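Local coordinates for protein cytolethal distending toxin subunit B (Escherichia coli, PDB 2F1N) that serves as the DNA-nicking endonuclease subunit of a tripartite bacterial toxin, very probably damaging DNA in intoxicated cells and so causing G2/M cell cycle arrest, at residues 24-29 against 104-109; 75-80 against 96-101. All blocks are in the same frame, centred on the assembly; numbering follows the deposited sequence.

Both contacts belong to the larger of two beta sheets and lie on the same side of the chain's centre, with contact 2 nested within the stretch of chain that contact 1 closes. Contact 2 pairs neighbouring strands of a hairpin, with regular main-chain bonds and a buried Glu-Tyr pair, whereas contact 1 is a smaller, less buried meeting of the end of strand 18-25 and the turn after it with a loop, crossed by one weak hydroxyl bond. They meet where strand 92-98 gives way to the loop before strand 109-113: Leu109 O lies 2.8 Å from Ser98 N, and Val100 N bonds to Asn108 OD1 at 2.7 Å. Van der Waals contact of Val107 with Val100 and Asp101 completes the junction.

Contact 1 (24-29 against 104-109); sequences QGASAT and GGRVNL
Arg106 lays the root of its side chain beside Gly25 and Ala26, while Ser27 reaches Gly104 and Gly105, which precede Arg106. Arg106 CB stands 4.3 Å from Gly25 O, and CG comes closer to that carbonyl oxygen, at 3.9 Å. The same CG makes the apolar touch of the pair, 4.2 Å from Ala26 CB. From CD onward the chain draws off: CD is already 4.8 Å from Ala26 CB. A bend at chi3 (-68°) swings NE away from Ala26, and the guanidinium beyond it ends near Gly104, with NH2 4.4 Å from Gly104 CA.

In the DNase I-like fold, strand 18-25 and strand 109-113 flank strand 50-56, and this contact joins the loop that leaves the first to the loop that enters the second. Gly25 still bonds through its backbone to Glu55, and Asn108 to Ala56, which brings both segments to the end of the intervening strand.

Ser27 points its CB toward the glycine pair, and its hydroxyl gives a weak hydrogen bond to Gly104 O at 3.1 Å. Gly105, with a positive phi of 72° and no side chain, lets OG come within 3.7 Å of its CA. Ser27 is the second residue of a type I turn from Ala26 to Thr29, closed by the 3.1 Å bond from Thr29 N to Ala26 O, and Ser27 O accepts a bond from Ser58 OG.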
loop_
_atom_site.group_PDB
_atom_site.type_symbol
_atom_site.label_atom_id
_atom_site.label_comp_id
_atom_site.label_asym_id
_atom_site.label_seq_id
_atom_site.Cartn_x
_atom_site.Cartn_y
_atom_site.Cartn_z
ATOM N N GLN A 24 5.781 2.921 -11.448
ATOM C CA GLN A 24 5.581 3.497 -12.784
ATOM C C GLN A 24 5.827 2.436 -13.844
ATOM O O GLN A 24 6.572 2.666 -14.823
ATOM C CB GLN A 24 6.495 4.713 -12.969
ATOM C CG GLN A 24 5.997 5.913 -12.184
ATOM C CD GLN A 24 6.655 7.240 -12.651
ATOM O OE1 GLN A 24 7.842 7.269 -12.990
ATOM N NE2 GLN A 24 5.864 8.301 -12.707
ATOM N N GLY A 25 5.157 1.294 -13.645
ATOM C CA GLY A 25 5.365 0.108 -14.433
ATOM C C GLY A 25 4.258 0.017 -15.463
ATOM O O GLY A 25 3.216 0.672 -15.358
ATOM N N ALA A 26 4.483 -0.869 -16.427
ATOM C CA ALA A 26 3.539 -1.123 -17.502
ATOM C C ALA A 26 3.520 -2.629 -17.614
ATOM O O ALA A 26 4.557 -3.271 -17.401
ATOM C CB ALA A 26 4.068 -0.530 -18.807
ATOM N N SER A 27 2.364 -3.185 -17.954
ATOM C CA SER A 27 2.197 -4.652 -17.920
ATOM C C SER A 27 3.199 -5.434 -18.777
ATOM O O SER A 27 3.593 -6.536 -18.435
ATOM C CB SER A 27 0.749 -5.069 -18.202
ATOM O OG SER A 27 0.121 -4.194 -19.130
ATOM N N ALA A 28 3.650 -4.850 -19.879
ATOM C CA ALA A 28 4.587 -5.546 -20.742
ATOM C C ALA A 28 6.074 -5.541 -20.337
ATOM O O ALA A 28 6.879 -6.357 -20.814
ATOM C CB ALA A 28 4.412 -5.057 -22.146
ATOM N N THR A 29 6.463 -4.689 -19.404
ATOM C CA THR A 29 7.905 -4.553 -19.174
ATOM C C THR A 29 8.363 -4.420 -17.719
ATOM O O THR A 29 9.426 -3.818 -17.449
ATOM C CB THR A 29 8.400 -3.369 -19.975
ATOM O OG1 THR A 29 9.790 -3.180 -19.715
ATOM C CG2 THR A 29 7.725 -2.110 -19.494
ATOM N N GLY A 104 -4.355 -1.517 -21.104
ATOM C CA GLY A 104 -3.002 -0.950 -21.053
ATOM C C GLY A 104 -2.165 -1.254 -19.800
ATOM O O GLY A 104 -0.932 -1.363 -19.875
ATOM N N GLY A 105 -2.829 -1.348 -18.645
ATOM C CA GLY A 105 -2.211 -1.855 -17.421
ATOM C C GLY A 105 -1.196 -0.962 -16.730
ATOM O O GLY A 105 -0.259 -1.455 -16.133
ATOM N N ARG A 106 -1.385 0.353 -16.799
ATOM C CA ARG A 106 -0.408 1.289 -16.229
ATOM C C ARG A 106 -0.805 1.804 -14.845
ATOM O O ARG A 106 -0.127 2.669 -14.257
ATOM C CB ARG A 106 -0.179 2.463 -17.187
ATOM C CG ARG A 106 1.030 2.231 -18.134
ATOM C CD ARG A 106 1.235 3.301 -19.183
ATOM N NE ARG A 106 0.146 3.273 -20.156
ATOM C CZ ARG A 106 0.224 2.684 -21.347
ATOM N NH1 ARG A 106 1.348 2.074 -21.719
ATOM N NH2 ARG A 106 -0.821 2.700 -22.166
ATOM N N VAL A 107 -1.925 1.314 -14.334
ATOM C CA VAL A 107 -2.384 1.760 -13.012
ATOM C C VAL A 107 -2.781 0.555 -12.131
ATOM O O VAL A 107 -3.618 0.664 -11.221
ATOM C CB VAL A 107 -3.483 2.919 -13.104
ATOM C CG1 VAL A 107 -2.936 4.153 -13.836
ATOM C CG2 VAL A 107 -4.768 2.447 -13.754
ATOM N N ASN A 108 -2.087 -0.574 -12.338
ATOM C CA ASN A 108 -2.387 -1.755 -11.496
ATOM C C ASN A 108 -1.892 -1.579 -10.072
ATOM O O ASN A 108 -0.987 -0.826 -9.823
ATOM C CB ASN A 108 -1.831 -3.025 -12.118
ATOM C CG ASN A 108 -2.478 -3.329 -13.462
ATOM O OD1 ASN A 108 -3.610 -2.960 -13.701
ATOM N ND2 ASN A 108 -1.795 -4.096 -14.278
ATOM N N LEU A 109 -2.510 -2.304 -9.144
ATOM C CA LEU A 109 -2.156 -2.216 -7.716
ATOM C C LEU A 109 -1.701 -3.543 -7.172
ATOM O O LEU A 109 -2.153 -4.601 -7.635
ATOM C CB LEU A 109 -3.378 -1.802 -6.889
ATOM C CG LEU A 109 -3.877 -0.386 -7.126
ATOM C CD1 LEU A 109 -5.312 -0.333 -6.549
ATOM C CD2 LEU A 109 -2.968 0.645 -6.547
#

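Contact 2 (75-80 against 96-101)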
loop_
_atom_site.group_PDB
_atom_site.type_symbol
_atom_site.label_atom_id
_atom_site.label_comp_id
_atom_site.label_asym_id
_atom_site.label_seq_id
_atom_site.Cartn_x
_atom_site.Cartn_y
_atom_site.Cartn_z
ATOM N N ILE A 75 -14.129 -6.347 -8.802
ATOM C CA ILE A 75 -12.782 -5.843 -9.042
ATOM C C ILE A 75 -11.764 -6.980 -9.065
ATOM O O ILE A 75 -11.682 -7.703 -8.064
ATOM C CB ILE A 75 -12.410 -4.826 -7.983
ATOM C CG1 ILE A 75 -13.354 -3.613 -8.041
ATOM C CG2 ILE A 75 -10.896 -4.401 -8.138
ATOM C CD1 ILE A 75 -13.432 -2.864 -6.737
ATOM N N PRO A 76 -11.024 -7.134 -10.169
ATOM C CA PRO A 76 -10.007 -8.178 -10.305
ATOM C C PRO A 76 -9.017 -8.162 -9.156
ATOM O O PRO A 76 -8.414 -7.127 -8.874
ATOM C CB PRO A 76 -9.294 -7.797 -11.600
ATOM C CG PRO A 76 -10.389 -7.163 -12.405
ATOM C CD PRO A 76 -11.158 -6.362 -11.436
ATOM N N VAL A 77 -8.874 -9.296 -8.484
ATOM C CA VAL A 77 -7.852 -9.446 -7.462
ATOM C C VAL A 77 -7.436 -10.922 -7.370
ATOM O O VAL A 77 -8.281 -11.811 -7.381
ATOM C CB VAL A 77 -8.280 -8.908 -6.072
ATOM C CG1 VAL A 77 -7.105 -9.009 -5.021
ATOM C CG2 VAL A 77 -8.785 -7.459 -6.177
ATOM N N ARG A 78 -6.127 -11.175 -7.275
ATOM C CA ARG A 78 -5.602 -12.543 -7.224
ATOM C C ARG A 78 -4.548 -12.635 -6.160
ATOM O O ARG A 78 -3.757 -11.713 -5.989
ATOM C CB ARG A 78 -4.900 -12.965 -8.578
ATOM C CG ARG A 78 -5.801 -13.123 -9.782
ATOM C CD ARG A 78 -4.998 -12.973 -11.098
ATOM N NE ARG A 78 -4.501 -14.278 -11.475
ATOM C CZ ARG A 78 -3.481 -14.510 -12.303
ATOM N NH1 ARG A 78 -2.789 -13.510 -12.822
ATOM N NH2 ARG A 78 -3.163 -15.767 -12.604
ATOM N N GLU A 79 -4.493 -13.776 -5.463
ATOM C CA GLU A 79 -3.383 -14.069 -4.552
ATOM C C GLU A 79 -2.390 -14.942 -5.290
ATOM O O GLU A 79 -2.779 -15.966 -5.849
ATOM C CB GLU A 79 -3.894 -14.866 -3.345
ATOM C CG GLU A 79 -2.791 -15.307 -2.392
ATOM C CD GLU A 79 -3.395 -16.107 -1.262
ATOM O OE1 GLU A 79 -3.792 -17.289 -1.459
ATOM O OE2 GLU A 79 -3.550 -15.509 -0.182
ATOM N N LEU A 80 -1.109 -14.540 -5.273
ATOM C CA LEU A 80 -0.030 -15.318 -5.876
ATOM C C LEU A 80 1.042 -15.671 -4.848
ATOM O O LEU A 80 1.297 -14.888 -3.929
ATOM C CB LEU A 80 0.613 -14.547 -7.067
ATOM C CG LEU A 80 -0.299 -13.579 -7.852
ATOM C CD1 LEU A 80 0.555 -12.543 -8.641
ATOM C CD2 LEU A 80 -1.198 -14.349 -8.809
ATOM N N TYR A 96 -0.724 -9.821 -3.609
ATOM C CA TYR A 96 -2.168 -9.644 -3.877
ATOM C C TYR A 96 -2.194 -8.616 -4.972
ATOM O O TYR A 96 -1.709 -7.461 -4.816
ATOM C CB TYR A 96 -2.892 -9.151 -2.581
ATOM C CG TYR A 96 -2.743 -10.236 -1.573
ATOM C CD1 TYR A 96 -3.649 -11.316 -1.561
ATOM C CD2 TYR A 96 -1.605 -10.298 -0.742
ATOM C CE1 TYR A 96 -3.479 -12.402 -0.679
ATOM C CE2 TYR A 96 -1.406 -11.394 0.108
ATOM C CZ TYR A 96 -2.347 -12.431 0.137
ATOM O OH TYR A 96 -2.137 -13.537 0.959
ATOM N N PHE A 97 -2.694 -9.044 -6.124
ATOM C CA PHE A 97 -2.523 -8.235 -7.340
ATOM C C PHE A 97 -3.855 -7.882 -7.950
ATOM O O PHE A 97 -4.679 -8.779 -8.150
ATOM C CB PHE A 97 -1.631 -8.992 -8.346
ATOM C CG PHE A 97 -0.985 -8.082 -9.366
ATOM C CD1 PHE A 97 -1.683 -7.661 -10.449
ATOM C CD2 PHE A 97 0.346 -7.641 -9.185
ATOM C CE1 PHE A 97 -1.113 -6.790 -11.385
ATOM C CE2 PHE A 97 0.936 -6.755 -10.140
ATOM C CZ PHE A 97 0.176 -6.340 -11.212
ATOM N N SER A 98 -4.044 -6.608 -8.311
ATOM C CA SER A 98 -5.281 -6.208 -8.995
ATOM C C SER A 98 -4.939 -5.600 -10.335
ATOM O O SER A 98 -4.364 -4.524 -10.367
ATOM C CB SER A 98 -6.071 -5.161 -8.223
ATOM O OG SER A 98 -6.471 -5.714 -6.998
ATOM N N ALA A 99 -5.272 -6.304 -11.407
ATOM C CA ALA A 99 -5.250 -5.730 -12.738
ATOM C C ALA A 99 -6.442 -4.751 -12.806
ATOM O O ALA A 99 -7.615 -5.149 -12.790
ATOM C CB ALA A 99 -5.375 -6.829 -13.763
ATOM N N VAL A 100 -6.142 -3.473 -12.817
ATOM C CA VAL A 100 -7.168 -2.446 -12.818
ATOM C C VAL A 100 -7.645 -2.347 -14.254
ATOM O O VAL A 100 -8.837 -2.468 -14.524
ATOM C CB VAL A 100 -6.603 -1.113 -12.291
ATOM C CG1 VAL A 100 -7.550 0.053 -12.584
ATOM C CG2 VAL A 100 -6.336 -1.241 -10.765
ATOM N N ASP A 101 -6.698 -2.160 -15.166
ATOM C CA ASP A 101 -7.014 -2.271 -16.581
ATOM C C ASP A 101 -6.606 -3.648 -17.063
ATOM O O ASP A 101 -5.467 -4.099 -16.866
ATOM C CB ASP A 101 -6.333 -1.180 -17.414
ATOM C CG ASP A 101 -6.413 0.193 -16.766
ATOM O OD1 ASP A 101 -7.527 0.702 -16.483
ATOM O OD2 ASP A 101 -5.388 0.851 -16.513
#
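Tyr96 and Glu79 form a non-hydrogen-bonded antiparallel pair and run side by side off the same face of the hairpin of strands 78-83 and 92-98. With CG anti to the backbone N (chi1 176°) and an extended chain beyond, Glu79 lies beside the ring, its CG 3.4 Å from Tyr96 CE1. Glu79 OE2 arrives at the ring edge, the carboxylate plane turned 66° from the ring, and accepts from Tyr96 OH at 2.7 Å on its anti side.

Phe97 opposes Arg78 one step along, on the other face. Two main-chain bonds of 2.9 Å hold this hydrogen-bonded pair, Arg78 N to Phe97 O and Phe97 N to Arg78 O. Phe97 CB touches Leu80 CD1 at 4.2 Å, whereas its ring leads away from strand 78-83 toward Pro59 and Ala110.

Ahead of strand 78-83, Pro76 sets CB and CG each 3.4 Å from Ala99 O, just beyond strand 92-98, and its own carbonyl takes a weak bond from Ser98 OG.

Arg68 forms a salt bridge with Glu79 OE2, Thr66 bonds OE1, and Ala117 N bonds the Tyr96 hydroxyl. With Arg68 and the phenol O-H both on OE2, the buried carboxylate is probably ionised.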